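Local coordinates for protein listeriolysin O (Listeria monocytogenes, PDB 4CDB) that perforates cholesterol-containing host membranes as a cytolysin that binds, changes shape, inserts and assembles into oligomeric pores, at residues I395-V400 with S428-P433; N440-E445 with W454-D459; G387-Q392 with I471-T476; K66-N71 with S366-T371. All coordinates share one frame; numbering follows the deposited sequence.

Interaction 1 of 4, residues I395-V400 with S428-P433; sequences ISWDEV and SSIYLP
Ile-395, Trp-397 and Glu-399 face Ile-430, Leu-432 and Pro-433 across the interior of the C-terminal beta sandwich, where strand 391-402 of the four-stranded antiparallel sheet packs on strand 426-432 of the opposing sheet. The two segment axes run nearly parallel, 13° apart and 10.3 Å from each other at closest approach, so the joint is made by side chains rather than by strand pairing.

Its apolar part forms a row. At one end the methyl tips meet, Ile-395 CD1 lying 3.6 Å from Ile-430 CD1. The other branch of the same residue, Ile-430 CG2, sits 3.6 Å from Trp-397 CH2 at the far end of the indole. Trp-397 CG is flanked by its own backbone N and carbonyl carbon (chi1 64°), which turns one face of the ring toward Leu-432. Leu-432 then brings CD2 over that face as a CH-pi contact, 3.5 Å from the centroid of the six-membered ring of Trp-397. Ile-439 and Ala-436 of strand 436-449 also touch the indole.

The polar part is a bond within one strand: Trp-397 NE1 donates to Glu-399 OE2 over 3.1 Å at 173°. The acceptor lies almost in the indole plane and offers its anti lone pair, so the bond satisfies the buried N-H and helps to fix the rotation of the ring. The other oxygen, OE1, has a weak, long ion pair with Lys-413. The Glu-399 side chain runs roughly perpendicular to that of Pro-433, with Glu-399 OE2 3.4 Å from Pro-433 CG.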
# COMPACT_ATOMS: atom_id res chain seq x y z
N ILE A 395 33.26 -35.22 -3.76
CA ILE A 395 32.17 -34.30 -3.50
C ILE A 395 32.31 -33.05 -4.35
O ILE A 395 33.35 -32.39 -4.34
CB ILE A 395 32.10 -33.93 -2.01
CG1 ILE A 395 31.98 -35.20 -1.16
CG2 ILE A 395 30.93 -32.99 -1.74
CD1 ILE A 395 31.88 -34.95 0.32
N SER A 396 31.26 -32.73 -5.11
CA SER A 396 31.26 -31.59 -6.01
C SER A 396 29.96 -30.80 -5.91
O SER A 396 28.97 -31.29 -5.38
CB SER A 396 31.48 -32.04 -7.45
OG SER A 396 30.45 -32.93 -7.87
N TRP A 397 29.99 -29.57 -6.42
CA TRP A 397 28.81 -28.70 -6.43
C TRP A 397 29.00 -27.53 -7.39
O TRP A 397 30.10 -27.29 -7.88
CB TRP A 397 28.51 -28.18 -5.02
CG TRP A 397 29.59 -27.31 -4.46
CD1 TRP A 397 29.67 -25.95 -4.55
CD2 TRP A 397 30.74 -27.73 -3.73
NE1 TRP A 397 30.81 -25.50 -3.92
CE2 TRP A 397 31.48 -26.58 -3.41
CE3 TRP A 397 31.22 -28.98 -3.31
CZ2 TRP A 397 32.68 -26.63 -2.68
CZ3 TRP A 397 32.41 -29.03 -2.60
CH2 TRP A 397 33.12 -27.86 -2.29
N ASP A 398 27.91 -26.81 -7.66
CA ASP A 398 27.96 -25.63 -8.51
C ASP A 398 27.72 -24.37 -7.69
O ASP A 398 26.91 -24.37 -6.77
CB ASP A 398 26.91 -25.72 -9.62
CG ASP A 398 27.26 -26.75 -10.68
OD1 ASP A 398 28.45 -26.85 -11.04
OD2 ASP A 398 26.34 -27.46 -11.14
N GLU A 399 28.43 -23.30 -8.04
CA GLU A 399 28.20 -22.00 -7.42
C GLU A 399 27.74 -21.00 -8.48
O GLU A 399 28.44 -20.77 -9.47
CB GLU A 399 29.46 -21.50 -6.71
CG GLU A 399 29.87 -22.35 -5.52
CD GLU A 399 31.08 -21.80 -4.80
OE1 GLU A 399 31.49 -20.66 -5.10
OE2 GLU A 399 31.63 -22.50 -3.92
N VAL A 400 26.57 -20.41 -8.27
CA VAL A 400 25.97 -19.53 -9.27
C VAL A 400 26.16 -18.06 -8.94
O VAL A 400 25.72 -17.58 -7.89
CB VAL A 400 24.47 -19.83 -9.44
CG1 VAL A 400 23.82 -18.79 -10.34
CG2 VAL A 400 24.27 -21.23 -10.01
N SER A 428 35.93 -34.10 8.70
CA SER A 428 36.17 -32.83 8.02
C SER A 428 34.84 -32.17 7.67
O SER A 428 33.82 -32.85 7.53
CB SER A 428 37.00 -33.05 6.76
OG SER A 428 37.35 -31.81 6.16
N SER A 429 34.86 -30.85 7.52
CA SER A 429 33.65 -30.11 7.17
C SER A 429 33.87 -29.26 5.92
O SER A 429 34.83 -28.49 5.84
CB SER A 429 33.19 -29.23 8.33
OG SER A 429 32.65 -30.00 9.39
N ILE A 430 32.97 -29.41 4.95
CA ILE A 430 33.02 -28.59 3.74
C ILE A 430 32.09 -27.39 3.90
O ILE A 430 30.90 -27.54 4.17
CB ILE A 430 32.58 -29.39 2.51
CG1 ILE A 430 33.36 -30.71 2.43
CG2 ILE A 430 32.76 -28.57 1.25
CD1 ILE A 430 32.91 -31.60 1.30
N TYR A 431 32.64 -26.19 3.73
CA TYR A 431 31.87 -24.96 3.91
C TYR A 431 31.30 -24.47 2.59
O TYR A 431 32.03 -23.98 1.73
CB TYR A 431 32.72 -23.88 4.59
CG TYR A 431 33.05 -24.18 6.03
CD1 TYR A 431 34.08 -25.05 6.36
CD2 TYR A 431 32.33 -23.60 7.07
CE1 TYR A 431 34.39 -25.33 7.68
CE2 TYR A 431 32.63 -23.87 8.39
CZ TYR A 431 33.66 -24.74 8.69
OH TYR A 431 33.95 -25.01 10.01
N LEU A 432 29.98 -24.60 2.44
CA LEU A 432 29.30 -24.20 1.21
C LEU A 432 28.67 -22.81 1.34
O LEU A 432 27.95 -22.54 2.30
CB LEU A 432 28.23 -25.22 0.84
CG LEU A 432 28.70 -26.67 0.64
CD1 LEU A 432 27.53 -27.56 0.27
CD2 LEU A 432 29.79 -26.74 -0.41
N PRO A 433 28.96 -21.93 0.37
CA PRO A 433 28.34 -20.60 0.33
C PRO A 433 26.86 -20.70 -0.05
O PRO A 433 26.42 -21.77 -0.49
CB PRO A 433 29.12 -19.90 -0.78
CG PRO A 433 29.60 -21.00 -1.67
CD PRO A 433 29.89 -22.15 -0.75

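Interaction 2 of 4, residues N440-E445 with W454-D459; sequences NVYAKE and WRTVID. With TAM (tris(hydroxyethyl)aminomethane), chain U; ACT (acetate ion), chain B.
Lys-444 stretches across one face of the Trp-454 indole in this antiparallel beta hairpin, whose tip carries the conserved undecapeptide, Glu-445, Trp-454 and Arg-455 among it. The extended lysine chain puts CE over the six-membered ring and NZ 4.1 Å above the centroid of the five-membered ring of Trp-454, only 4° off the normal, a cation-pi contact. Lys-444 NZ also donates to an acetate oxygen at 2.6 Å.

On the same face of the sheet Tyr-442 meets the Asp-459 carboxylate, set at the ring edge with the two planes 85° apart, while Thr-456 OG1 donates to Tyr-442 OH at 3.0 Å. Beneath them the backbone forms a classic beta bulge: Ala-443 O accepts from Val-457 N at 2.7 Å and from Ile-458 N at 3.1 Å. Past the bulge, Asp-459 N points at the bound tris(hydroxyethyl)aminomethane and donates to its O5 at 2.6 Å.

Glu-445 and Arg-455, on the other face, run alongside each other in the same direction, but the carboxylate is well out of the guanidinium plane. Arg-455 is salt-bridged to Glu-452 instead, and Asp-459 to Arg-461. Glu-445 and Arg-455 thus probably pair by electrostatic proximity, with the backbone supplying the directed bonds.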
# COMPACT_ATOMS: atom_id res chain seq x y z
N ASN A 440 26.75 -33.00 -5.01
CA ASN A 440 26.97 -34.41 -5.29
C ASN A 440 27.89 -35.04 -4.25
O ASN A 440 28.99 -34.55 -4.00
CB ASN A 440 27.57 -34.59 -6.69
CG ASN A 440 26.70 -33.99 -7.78
OD1 ASN A 440 25.49 -34.19 -7.79
ND2 ASN A 440 27.32 -33.25 -8.68
N VAL A 441 27.43 -36.13 -3.64
CA VAL A 441 28.22 -36.81 -2.62
C VAL A 441 28.48 -38.26 -3.02
O VAL A 441 27.55 -39.05 -3.16
CB VAL A 441 27.51 -36.79 -1.26
CG1 VAL A 441 28.29 -37.61 -0.24
CG2 VAL A 441 27.35 -35.35 -0.78
N TYR A 442 29.76 -38.59 -3.22
CA TYR A 442 30.17 -39.93 -3.61
C TYR A 442 31.24 -40.47 -2.65
O TYR A 442 32.13 -39.72 -2.22
CB TYR A 442 30.71 -39.93 -5.04
CG TYR A 442 31.19 -41.28 -5.53
CD1 TYR A 442 30.31 -42.19 -6.10
CD2 TYR A 442 32.53 -41.64 -5.42
CE1 TYR A 442 30.75 -43.42 -6.55
CE2 TYR A 442 32.97 -42.87 -5.87
CZ TYR A 442 32.08 -43.76 -6.43
OH TYR A 442 32.51 -44.98 -6.88
N ALA A 443 31.16 -41.75 -2.33
CA ALA A 443 32.17 -42.38 -1.48
C ALA A 443 32.34 -43.85 -1.84
O ALA A 443 31.36 -44.56 -2.07
CB ALA A 443 31.79 -42.24 -0.01
N LYS A 444 33.59 -44.29 -1.89
CA LYS A 444 33.90 -45.69 -2.16
C LYS A 444 34.92 -46.23 -1.16
O LYS A 444 35.66 -45.46 -0.54
CB LYS A 444 34.42 -45.88 -3.59
CG LYS A 444 35.71 -45.13 -3.90
CD LYS A 444 36.14 -45.34 -5.34
CE LYS A 444 37.44 -44.61 -5.64
NZ LYS A 444 37.87 -44.78 -7.05
N GLU A 445 34.97 -47.55 -1.00
CA GLU A 445 35.89 -48.16 -0.06
C GLU A 445 36.66 -49.31 -0.70
O GLU A 445 36.11 -50.06 -1.50
CB GLU A 445 35.14 -48.64 1.19
CG GLU A 445 34.01 -49.61 0.92
CD GLU A 445 34.38 -51.06 1.20
OE1 GLU A 445 35.57 -51.34 1.48
OE2 GLU A 445 33.48 -51.92 1.13
N TRP A 454 37.42 -51.64 -5.61
CA TRP A 454 36.68 -50.56 -4.98
C TRP A 454 35.19 -50.87 -4.97
O TRP A 454 34.65 -51.37 -5.96
CB TRP A 454 36.91 -49.23 -5.71
CG TRP A 454 38.29 -48.69 -5.55
CD1 TRP A 454 39.31 -48.74 -6.46
CD2 TRP A 454 38.81 -48.00 -4.40
NE1 TRP A 454 40.43 -48.13 -5.95
CE2 TRP A 454 40.15 -47.67 -4.69
CE3 TRP A 454 38.28 -47.63 -3.17
CZ2 TRP A 454 40.96 -46.99 -3.78
CZ3 TRP A 454 39.08 -46.96 -2.27
CH2 TRP A 454 40.41 -46.64 -2.58
N ARG A 455 34.52 -50.57 -3.86
CA ARG A 455 33.07 -50.73 -3.77
C ARG A 455 32.41 -49.40 -3.44
O ARG A 455 32.79 -48.74 -2.47
CB ARG A 455 32.70 -51.78 -2.72
CG ARG A 455 31.20 -51.95 -2.54
CD ARG A 455 30.89 -52.98 -1.48
NE ARG A 455 31.56 -54.25 -1.75
CZ ARG A 455 31.45 -55.34 -0.99
NH1 ARG A 455 30.68 -55.32 0.09
NH2 ARG A 455 32.10 -56.44 -1.31
N THR A 456 31.43 -49.01 -4.24
CA THR A 456 30.70 -47.77 -4.00
C THR A 456 29.86 -47.88 -2.73
O THR A 456 29.11 -48.85 -2.55
CB THR A 456 29.78 -47.42 -5.19
OG1 THR A 456 30.58 -47.21 -6.36
CG2 THR A 456 28.99 -46.16 -4.90
N VAL A 457 29.99 -46.90 -1.85
CA VAL A 457 29.20 -46.86 -0.62
C VAL A 457 28.06 -45.85 -0.76
O VAL A 457 26.92 -46.13 -0.38
CB VAL A 457 30.06 -46.48 0.60
CG1 VAL A 457 29.23 -46.54 1.87
CG2 VAL A 457 31.25 -47.40 0.70
N ILE A 458 28.37 -44.68 -1.31
CA ILE A 458 27.39 -43.61 -1.51
C ILE A 458 27.52 -43.00 -2.90
O ILE A 458 28.63 -42.75 -3.37
CB ILE A 458 27.58 -42.47 -0.48
CG1 ILE A 458 27.67 -43.01 0.94
CG2 ILE A 458 26.45 -41.44 -0.59
CD1 ILE A 458 27.90 -41.93 1.97
N ASP A 459 26.38 -42.75 -3.54
CA ASP A 459 26.35 -42.03 -4.81
C ASP A 459 25.08 -41.19 -4.90
O ASP A 459 24.16 -41.52 -5.66
CB ASP A 459 26.43 -43.02 -5.98
CG ASP A 459 26.82 -42.35 -7.29
OD1 ASP A 459 26.60 -41.13 -7.44
OD2 ASP A 459 27.34 -43.05 -8.18
C TAM U . 23.03 -46.53 -3.44
C1 TAM U . 22.61 -47.10 -4.79
C2 TAM U . 23.59 -45.11 -3.54
C3 TAM U . 24.02 -47.50 -2.80
C4 TAM U . 22.69 -46.09 -5.92
C5 TAM U . 23.37 -44.33 -2.25
C6 TAM U . 25.47 -47.08 -3.03
N TAM U . 21.84 -46.48 -2.58
O4 TAM U . 23.60 -46.58 -6.91
O5 TAM U . 24.05 -43.07 -2.33
O6 TAM U . 25.82 -47.27 -4.40
C ACT B . 41.33 -45.63 -7.74
O ACT B . 40.49 -44.81 -7.32
OXT ACT B . 41.02 -46.56 -8.51
CH3 ACT B . 42.75 -45.52 -7.26

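Interaction 3 of 4, residues G387-Q392 with I471-T476; sequences GGYVAQ and ISIWGT
Tyr-389 reaches from the turn after strand 362-385 to the backbone of Trp-474, Gly-475 and Thr-476. From CB, a chi1 of 45° folds the ring back over its own chain, so that Gly-387 CA lies beneath one face. Lacking a CB, Gly-387 allows the ring to settle this close.

Along one edge, CD2 of Tyr-389 comes 3.5 Å from Thr-476 O, and the next atom, CE2, stands 3.6 Å from Trp-474 O. On the other edge CE1 approaches Ile-473 CD1 at 4.1 Å. The same methyl of Ile-473 touches Ala-391 CB at 3.8 Å, extending the apolar patch toward strand 391-402. At the tip, Tyr-389 OH donates to Trp-474 O over 2.9 Å. The hydroxyl sits above the plane of that carbonyl, 44° out of it.

A second bond ties the backbones: Gly-388 N donates to Gly-475 O, 2.9 Å long and 171° at the hydrogen. Gly-388 is itself the centre of an inverse gamma turn, closed by a weak bond from Tyr-389 N to Gly-387 O.

The turn at 387-390, where the chain passes from strand 362-385 of one sheet to strand 391-402 of the other, is pinned here to the end of strand 468-475, at the tip of the C-terminal beta sandwich next to Thr-477 and Leu-478, the cholesterol-binding motif of this family of cytolysins.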
# COMPACT_ATOMS: atom_id res chain seq x y z
N GLY A 387 34.97 -46.36 9.27
CA GLY A 387 34.93 -47.73 8.77
C GLY A 387 36.28 -48.40 8.83
O GLY A 387 37.32 -47.73 8.80
N GLY A 388 36.27 -49.73 8.92
CA GLY A 388 37.50 -50.50 8.94
C GLY A 388 38.05 -50.73 7.54
O GLY A 388 38.29 -51.87 7.14
N TYR A 389 38.25 -49.64 6.81
CA TYR A 389 38.73 -49.73 5.43
C TYR A 389 39.33 -48.41 4.94
O TYR A 389 39.23 -47.38 5.61
CB TYR A 389 37.59 -50.15 4.50
CG TYR A 389 36.28 -49.42 4.72
CD1 TYR A 389 36.14 -48.07 4.43
CD2 TYR A 389 35.16 -50.09 5.22
CE1 TYR A 389 34.95 -47.40 4.63
CE2 TYR A 389 33.96 -49.43 5.42
CZ TYR A 389 33.86 -48.09 5.13
OH TYR A 389 32.67 -47.42 5.33
N VAL A 390 39.96 -48.46 3.77
CA VAL A 390 40.43 -47.25 3.11
C VAL A 390 39.28 -46.66 2.30
O VAL A 390 38.63 -47.38 1.54
CB VAL A 390 41.62 -47.53 2.16
CG1 VAL A 390 42.06 -46.25 1.49
CG2 VAL A 390 42.77 -48.17 2.92
N ALA A 391 39.03 -45.37 2.47
CA ALA A 391 37.93 -44.72 1.76
C ALA A 391 38.41 -43.56 0.89
O ALA A 391 39.40 -42.90 1.21
CB ALA A 391 36.88 -44.24 2.75
N GLN A 392 37.69 -43.31 -0.20
CA GLN A 392 37.93 -42.14 -1.03
C GLN A 392 36.61 -41.44 -1.32
O GLN A 392 35.63 -42.08 -1.69
CB GLN A 392 38.62 -42.51 -2.34
CG GLN A 392 40.10 -42.84 -2.20
CD GLN A 392 40.81 -42.96 -3.54
OE1 GLN A 392 40.27 -42.56 -4.58
NE2 GLN A 392 42.01 -43.51 -3.53
N ILE A 471 27.37 -36.55 6.43
CA ILE A 471 27.69 -37.77 5.71
C ILE A 471 28.59 -38.64 6.57
O ILE A 471 29.71 -38.26 6.91
CB ILE A 471 28.41 -37.47 4.38
CG1 ILE A 471 27.60 -36.47 3.55
CG2 ILE A 471 28.66 -38.75 3.60
CD1 ILE A 471 26.30 -37.03 3.03
N SER A 472 28.11 -39.83 6.93
CA SER A 472 28.89 -40.75 7.75
C SER A 472 29.01 -42.11 7.08
O SER A 472 28.06 -42.61 6.48
CB SER A 472 28.25 -40.91 9.13
OG SER A 472 28.19 -39.67 9.81
N ILE A 473 30.20 -42.70 7.17
CA ILE A 473 30.41 -44.07 6.71
C ILE A 473 31.10 -44.89 7.78
O ILE A 473 31.96 -44.39 8.51
CB ILE A 473 31.23 -44.13 5.40
CG1 ILE A 473 32.59 -43.45 5.58
CG2 ILE A 473 30.46 -43.48 4.26
CD1 ILE A 473 33.51 -43.61 4.38
N TRP A 474 30.71 -46.16 7.89
CA TRP A 474 31.31 -47.07 8.86
C TRP A 474 31.16 -48.51 8.39
O TRP A 474 30.92 -48.76 7.21
CB TRP A 474 30.72 -46.87 10.26
CG TRP A 474 29.26 -47.21 10.38
CD1 TRP A 474 28.73 -48.36 10.88
CD2 TRP A 474 28.14 -46.38 10.02
NE1 TRP A 474 27.35 -48.31 10.85
CE2 TRP A 474 26.97 -47.10 10.32
CE3 TRP A 474 28.02 -45.10 9.46
CZ2 TRP A 474 25.69 -46.59 10.09
CZ3 TRP A 474 26.75 -44.59 9.23
CH2 TRP A 474 25.60 -45.33 9.54
N GLY A 475 31.29 -49.45 9.32
CA GLY A 475 31.20 -50.86 8.97
C GLY A 475 32.54 -51.44 8.55
O GLY A 475 33.59 -50.91 8.90
N THR A 476 32.49 -52.53 7.79
CA THR A 476 33.70 -53.24 7.39
C THR A 476 33.82 -53.28 5.87
O THR A 476 32.96 -52.76 5.16
CB THR A 476 33.70 -54.69 7.92
OG1 THR A 476 32.58 -55.40 7.39
CG2 THR A 476 33.63 -54.70 9.44

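Interaction 4 of 4, residues K66-N71 with S366-T371; sequences KKKSIN and SEYIET. With NA (sodium ion), chain K; NA (sodium ion), chain G.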
# COMPACT_ATOMS: atom_id res chain seq x y z
N LYS A 66 12.36 -5.00 -11.48
CA LYS A 66 11.46 -5.03 -12.62
C LYS A 66 10.72 -3.70 -12.76
O LYS A 66 10.34 -3.08 -11.77
CB LYS A 66 10.46 -6.18 -12.50
CG LYS A 66 9.54 -6.33 -13.71
CD LYS A 66 8.32 -7.20 -13.42
CE LYS A 66 8.60 -8.69 -13.61
NZ LYS A 66 9.45 -9.26 -12.54
N LYS A 67 10.52 -3.27 -14.00
CA LYS A 67 9.77 -2.05 -14.27
C LYS A 67 8.27 -2.34 -14.20
O LYS A 67 7.77 -3.24 -14.87
CB LYS A 67 10.12 -1.51 -15.66
CG LYS A 67 9.34 -0.27 -16.05
CD LYS A 67 9.64 0.12 -17.49
CE LYS A 67 8.82 1.33 -17.91
NZ LYS A 67 9.00 1.66 -19.35
N LYS A 68 7.56 -1.57 -13.37
CA LYS A 68 6.12 -1.74 -13.22
C LYS A 68 5.37 -0.43 -13.50
O LYS A 68 5.95 0.65 -13.45
CB LYS A 68 5.78 -2.24 -11.81
CG LYS A 68 6.48 -3.53 -11.42
CD LYS A 68 6.06 -4.68 -12.32
CE LYS A 68 5.01 -5.57 -11.66
NZ LYS A 68 3.76 -4.83 -11.35
N SER A 69 4.08 -0.55 -13.78
CA SER A 69 3.24 0.62 -14.00
C SER A 69 2.00 0.59 -13.12
O SER A 69 1.33 -0.44 -13.01
CB SER A 69 2.81 0.71 -15.47
OG SER A 69 3.89 1.08 -16.30
N ILE A 70 1.71 1.72 -12.48
CA ILE A 70 0.45 1.88 -11.76
C ILE A 70 -0.40 2.94 -12.46
O ILE A 70 -0.08 4.12 -12.46
CB ILE A 70 0.66 2.18 -10.25
CG1 ILE A 70 -0.67 2.47 -9.57
CG2 ILE A 70 1.64 3.32 -10.04
CD1 ILE A 70 -0.59 2.56 -8.06
N ASN A 71 -1.48 2.48 -13.09
CA ASN A 71 -2.36 3.34 -13.87
C ASN A 71 -3.78 3.26 -13.33
O ASN A 71 -4.47 2.25 -13.49
CB ASN A 71 -2.33 2.92 -15.34
CG ASN A 71 -2.04 4.08 -16.28
OD1 ASN A 71 -1.04 4.07 -17.00
ND2 ASN A 71 -2.91 5.08 -16.27
N SER A 366 1.86 6.13 -13.31
CA SER A 366 3.22 6.21 -12.78
C SER A 366 3.99 4.92 -13.03
O SER A 366 3.44 3.82 -12.91
CB SER A 366 3.18 6.49 -11.27
OG SER A 366 4.49 6.50 -10.72
N GLU A 367 5.26 5.07 -13.39
CA GLU A 367 6.14 3.92 -13.55
C GLU A 367 7.08 3.86 -12.36
O GLU A 367 7.49 4.89 -11.83
CB GLU A 367 6.94 4.03 -14.85
CG GLU A 367 6.10 4.03 -16.11
CD GLU A 367 6.93 4.20 -17.36
OE1 GLU A 367 8.14 4.47 -17.24
OE2 GLU A 367 6.37 4.07 -18.47
N TYR A 368 7.42 2.64 -11.94
CA TYR A 368 8.31 2.45 -10.81
C TYR A 368 9.12 1.16 -10.92
O TYR A 368 8.75 0.25 -11.66
CB TYR A 368 7.53 2.49 -9.49
CG TYR A 368 6.54 1.37 -9.30
CD1 TYR A 368 5.25 1.45 -9.81
CD2 TYR A 368 6.90 0.21 -8.61
CE1 TYR A 368 4.34 0.42 -9.63
CE2 TYR A 368 6.00 -0.82 -8.43
CZ TYR A 368 4.72 -0.71 -8.94
OH TYR A 368 3.83 -1.74 -8.77
N ILE A 369 10.22 1.10 -10.18
CA ILE A 369 11.05 -0.10 -10.15
C ILE A 369 10.70 -0.95 -8.94
O ILE A 369 10.86 -0.52 -7.80
CB ILE A 369 12.54 0.25 -10.11
CG1 ILE A 369 12.95 1.01 -11.38
CG2 ILE A 369 13.38 -1.01 -9.95
CD1 ILE A 369 14.40 1.46 -11.39
N GLU A 370 10.19 -2.15 -9.20
CA GLU A 370 9.89 -3.09 -8.12
C GLU A 370 11.14 -3.91 -7.79
O GLU A 370 11.66 -4.62 -8.65
CB GLU A 370 8.75 -4.02 -8.52
CG GLU A 370 8.36 -5.02 -7.44
CD GLU A 370 7.39 -6.07 -7.94
OE1 GLU A 370 7.74 -6.80 -8.89
OE2 GLU A 370 6.28 -6.17 -7.37
N THR A 371 11.61 -3.80 -6.56
CA THR A 371 12.79 -4.53 -6.12
C THR A 371 12.40 -5.73 -5.26
O THR A 371 11.76 -5.58 -4.22
CB THR A 371 13.74 -3.63 -5.33
OG1 THR A 371 14.12 -2.52 -6.14
CG2 THR A 371 14.99 -4.41 -4.91
NA NA K . 1.73 -0.88 -7.15
NA NA G . 11.07 -5.40 -1.85
O HOH W 1 1.31 -2.26 -10.63
O HOH W 2 8.75 -5.96 -1.21
O HOH W 3 13.31 -4.82 -0.84
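Tyr-368 OH, beside Lys-68 CB, is gripped by a sodium ion at 2.8 Å and by a water that donates to it at 3.2 Å. The same water donates to Ser-69 O at 3.0 Å and so links the phenol to the opposite strand. Glu-171 and Gln-178 supply the other protein ligands of this sodium.

With chi1 of Tyr-368 at 65°, the ring swings across toward segment 66-71. Lys-68 CB covers one face as a CH-pi contact, 3.7 Å from the ring centroid of Tyr-368 and offset toward its rim. Beyond CB the lysine chain bends repeatedly, with Lys-68 CG resting on Glu-370 CB. Ile-70 CG2 adds an apolar contact to Tyr-368 CE1 at 4.0 Å.

The backbones form a regular antiparallel ladder of six hydrogen bonds, the shortest from Glu-370 N to Lys-66 O at 2.7 Å. On the face of the sheet away from the tyrosine, Lys-67 NZ makes a long salt bridge of 3.6 Å with Glu-367 OE1. That oxygen also accepts from Val-45 N, so the carboxylate has a second partner. At the end of the ladder Thr-371 O binds a second sodium together with two waters.

The segments run antiparallel with a strong twist, their N-to-C directions 137° apart. Helix 176-183, part of a segment that becomes a transmembrane beta strand in the pore, packs on the tyrosine face of the sheet: Ala-181 touches Ile-70 and Ser-366, while Ser-177 is hydrogen-bonded to Ser-366 OG.

Overall arrangement
Interactions 1, 2 and 3 share the C-terminal beta sandwich, whereas interaction 4 lies far along the molecule, its centre about 38 Å from that of interaction 1 and about 57 Å from that of interaction 3. Strand 362-385 runs from interaction 4 into the sandwich and pairs there with strands 426-432 and 468-475. Interactions 1 and 3 both use strand 391-402, which pairs with strand 436-449 of interaction 2. Interaction 1 is buried and mostly apolar, joining facing sheets. Interactions 2 and 4 pair strands within a sheet, with backbone bonds below partly exposed, charged or ion-binding side chains. Interaction 3, partly buried, ties a turn to a strand end through carbonyl oxygens.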